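Local coordinates for protein cytochrome P450 monooxygenase (Rhodococcus sp. ECU0066, PDB 6KBH) that is probably a self-sufficient monooxygenase, carrying a heme P450 domain, an FMN-binding reductase domain and a [2Fe-2S] ferredoxin domain in one chain, at residues A[184-189]-A[201-206]. Residues are numbered along the deposited sequence; the frame is centred on the assembly and turned at random.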
ATOM      1  N   PRO A 184       9.541   8.081  16.800  1.00 95.62           N
ATOM      2  CA  PRO A 184       8.083   7.883  16.682  1.00 92.58           C
ATOM      3  C   PRO A 184       7.278   8.570  17.767  1.00 86.68           C
ATOM      4  O   PRO A 184       6.110   8.908  17.540  1.00 91.20           O
ATOM      5  CB  PRO A 184       7.933   6.355  16.740  1.00 86.43           C
ATOM      6  CG  PRO A 184       9.227   5.843  16.236  1.00 83.83           C
ATOM      7  CD  PRO A 184      10.255   6.794  16.771  1.00 87.81           C
ATOM      8  N   LEU A 185       7.869   8.794  18.939  1.00 91.11           N
ATOM      9  CA  LEU A 185       7.156   9.493  19.999  1.00 90.81           C
ATOM     10  C   LEU A 185       6.951  10.960  19.644  1.00 89.22           C
ATOM     11  O   LEU A 185       5.861  11.510  19.840  1.00 91.19           O
ATOM     12  CB  LEU A 185       7.917   9.348  21.317  1.00 84.27           C
ATOM     13  CG  LEU A 185       7.321  10.029  22.548  1.00 84.61           C
ATOM     14  CD1 LEU A 185       5.904   9.539  22.805  1.00 81.04           C
ATOM     15  CD2 LEU A 185       8.205   9.785  23.761  1.00 89.69           C
ATOM     16  N   THR A 186       7.992  11.611  19.110  1.00 89.40           N
ATOM     17  CA  THR A 186       7.898  13.036  18.804  1.00 96.46           C
ATOM     18  C   THR A 186       6.917  13.300  17.666  1.00 97.15           C
ATOM     19  O   THR A 186       6.078  14.204  17.761  1.00 95.95           O
ATOM     20  CB  THR A 186       9.278  13.608  18.460  1.00 99.24           C
ATOM     21  OG1 THR A 186       9.888  12.823  17.427  1.00102.60           O
ATOM     22  CG2 THR A 186      10.182  13.636  19.693  1.00 89.84           C
ATOM     23  N   VAL A 187       7.007  12.529  16.577  1.00 88.79           N
ATOM     24  CA  VAL A 187       6.110  12.792  15.454  1.00 94.47           C
ATOM     25  C   VAL A 187       4.670  12.492  15.845  1.00 90.45           C
ATOM     26  O   VAL A 187       3.739  13.129  15.338  1.00 86.36           O
ATOM     27  CB  VAL A 187       6.528  11.997  14.199  1.00 93.05           C
ATOM     28  CG1 VAL A 187       8.035  12.046  13.996  1.00 92.65           C
ATOM     29  CG2 VAL A 187       6.022  10.581  14.261  1.00 88.49           C
ATOM     30  N   ALA A 188       4.458  11.535  16.753  1.00 85.72           N
ATOM     31  CA  ALA A 188       3.112  11.316  17.261  1.00 85.91           C
ATOM     32  C   ALA A 188       2.605  12.563  17.968  1.00 87.70           C
ATOM     33  O   ALA A 188       1.470  12.994  17.745  1.00 89.99           O
ATOM     34  CB  ALA A 188       3.079  10.109  18.197  1.00 83.85           C
ATOM     35  N   LEU A 189       3.453  13.187  18.788  1.00 92.21           N
ATOM     36  CA  LEU A 189       3.067  14.447  19.409  1.00 89.32           C
ATOM     37  C   LEU A 189       2.775  15.506  18.351  1.00 90.29           C
ATOM     38  O   LEU A 189       1.786  16.241  18.455  1.00 95.74           O
ATOM     39  CB  LEU A 189       4.159  14.910  20.371  1.00 88.56           C
ATOM     40  CG  LEU A 189       4.279  13.998  21.592  1.00 78.99           C
ATOM     41  CD1 LEU A 189       5.546  14.290  22.360  1.00 85.23           C
ATOM     42  CD2 LEU A 189       3.059  14.139  22.489  1.00 72.45           C
ATOM     43  N   THR A 201       7.656  17.336  28.323  1.00 97.18           N
ATOM     44  CA  THR A 201       7.227  16.624  29.526  1.00110.29           C
ATOM     45  C   THR A 201       6.358  15.431  29.161  1.00110.12           C
ATOM     46  O   THR A 201       6.509  14.345  29.734  1.00109.81           O
ATOM     47  CB  THR A 201       6.485  17.529  30.509  1.00102.89           C
ATOM     48  OG1 THR A 201       7.336  18.612  30.876  1.00 97.16           O
ATOM     49  CG2 THR A 201       6.168  16.730  31.804  1.00112.66           C
ATOM     50  N   LEU A 202       5.443  15.609  28.202  1.00105.13           N
ATOM     51  CA  LEU A 202       4.604  14.484  27.810  1.00101.99           C
ATOM     52  C   LEU A 202       5.451  13.279  27.424  1.00 99.15           C
ATOM     53  O   LEU A 202       5.037  12.134  27.645  1.00 95.95           O
ATOM     54  CB  LEU A 202       3.671  14.862  26.657  1.00 90.08           C
ATOM     55  CG  LEU A 202       2.554  15.872  26.937  1.00 95.94           C
ATOM     56  CD1 LEU A 202       1.710  16.115  25.684  1.00 84.81           C
ATOM     57  CD2 LEU A 202       1.685  15.416  28.096  1.00 84.10           C
ATOM     58  N   ARG A 203       6.655  13.516  26.899  1.00 95.55           N
ATOM     59  CA  ARG A 203       7.574  12.420  26.605  1.00101.61           C
ATOM     60  C   ARG A 203       8.192  11.854  27.876  1.00107.46           C
ATOM     61  O   ARG A 203       8.351  10.635  28.004  1.00105.75           O
ATOM     62  CB  ARG A 203       8.674  12.895  25.664  1.00 91.33           C
ATOM     63  CG  ARG A 203       8.204  13.872  24.627  1.00100.97           C
ATOM     64  CD  ARG A 203       9.347  14.670  24.040  1.00110.65           C
ATOM     65  NE  ARG A 203      10.163  13.845  23.157  1.00104.33           N
ATOM     66  CZ  ARG A 203      11.233  13.162  23.545  1.00103.07           C
ATOM     67  NH1 ARG A 203      11.642  13.216  24.808  1.00 97.19           N
ATOM     68  NH2 ARG A 203      11.905  12.433  22.667  1.00 99.25           N
ATOM     69  N   GLU A 204       8.577  12.727  28.814  1.00100.53           N
ATOM     70  CA  GLU A 204       9.063  12.258  30.107  1.00105.81           C
ATOM     71  C   GLU A 204       8.068  11.289  30.731  1.00109.12           C
ATOM     72  O   GLU A 204       8.456  10.287  31.343  1.00116.39           O
ATOM     73  CB  GLU A 204       9.314  13.459  31.024  1.00110.71           C
ATOM     74  CG  GLU A 204      10.311  13.255  32.168  1.00114.61           C
ATOM     75  CD  GLU A 204       9.729  12.512  33.362  1.00123.27           C
ATOM     76  OE1 GLU A 204       9.118  13.184  34.217  1.00124.37           O
ATOM     77  OE2 GLU A 204       9.878  11.272  33.456  1.00126.25           O
ATOM     78  N   TYR A 205       6.775  11.556  30.552  1.00105.81           N
ATOM     79  CA  TYR A 205       5.710  10.713  31.072  1.00102.87           C
ATOM     80  C   TYR A 205       5.314   9.595  30.111  1.00100.89           C
ATOM     81  O   TYR A 205       4.316   8.911  30.358  1.00103.05           O
ATOM     82  CB  TYR A 205       4.477  11.563  31.403  1.00102.44           C
ATOM     83  CG  TYR A 205       4.701  12.672  32.418  1.00106.12           C
ATOM     84  CD1 TYR A 205       5.807  12.672  33.259  1.00109.43           C
ATOM     85  CD2 TYR A 205       3.796  13.721  32.530  1.00106.22           C
ATOM     86  CE1 TYR A 205       6.006  13.687  34.181  1.00107.77           C
ATOM     87  CE2 TYR A 205       3.984  14.734  33.452  1.00108.05           C
ATOM     88  CZ  TYR A 205       5.092  14.715  34.273  1.00102.11           C
ATOM     89  OH  TYR A 205       5.285  15.730  35.187  1.00 92.39           O
ATOM     90  N   SER A 206       6.058   9.401  29.022  1.00 98.24           N
ATOM     91  CA  SER A 206       5.786   8.350  28.049  1.00101.83           C
ATOM     92  C   SER A 206       6.706   7.166  28.321  1.00100.65           C
ATOM     93  O   SER A 206       7.931   7.325  28.356  1.00102.96           O
ATOM     94  CB  SER A 206       5.990   8.858  26.620  1.00 99.36           C
ATOM     95  OG  SER A 206       5.061   9.877  26.296  1.00 92.06           O
TER
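L185 sets its CG anti to the backbone N (chi1 180°), which carries CG toward the facing segment; chi2 then sets the two methyl groups against R203 and S206, the latter just past the end of helix 199-204. R203 starts with CG anti to its own carbonyl carbon, and a bend at chi3 (73°) brings NE to T186, the next torsion setting the guanidinium with its edge to that residue, while the aliphatic part stays against the leucines. CD2 of L185 reaches CB of R203 at 3.7 Å, and CD1 of L189 packs on R203 CG at 3.5 Å, so the methylenes of the arginine rest on leucine methyls one helical turn apart. Farther out, T186 CG2 comes in at the edge of the guanidinium, near its plane, 3.5 Å from NE. Threonine suits this place because its methyl faces the arginine while its OG1 is hydrogen-bonded to V183 O. Beside this, L189 CD2 and L202 CD1 make an apolar contact at 4.0 Å, and V194 of the intervening loop touches both leucines. The OG of S206 donates to L202 O at 2.6 Å, tilted 28° from the carbonyl plane. With its hydroxyl thus engaged, this small residue can lie against CD1 of L185, 3.6 Å from OG. The contact joins helix 183-192 to the short helix 199-204 within the P450 domain, with the L185 side chain about 10 Å from the heme. An alanine in place of R203 would probably leave L189 CD1 and T186 CG2 poorly packed and E182 without its charged mate. No hydrogen bond links the two segments directly: they meet mainly through apolar groups, while the charge of R203 is paired through NH2 in a salt bridge to E182, just before helix 183-192.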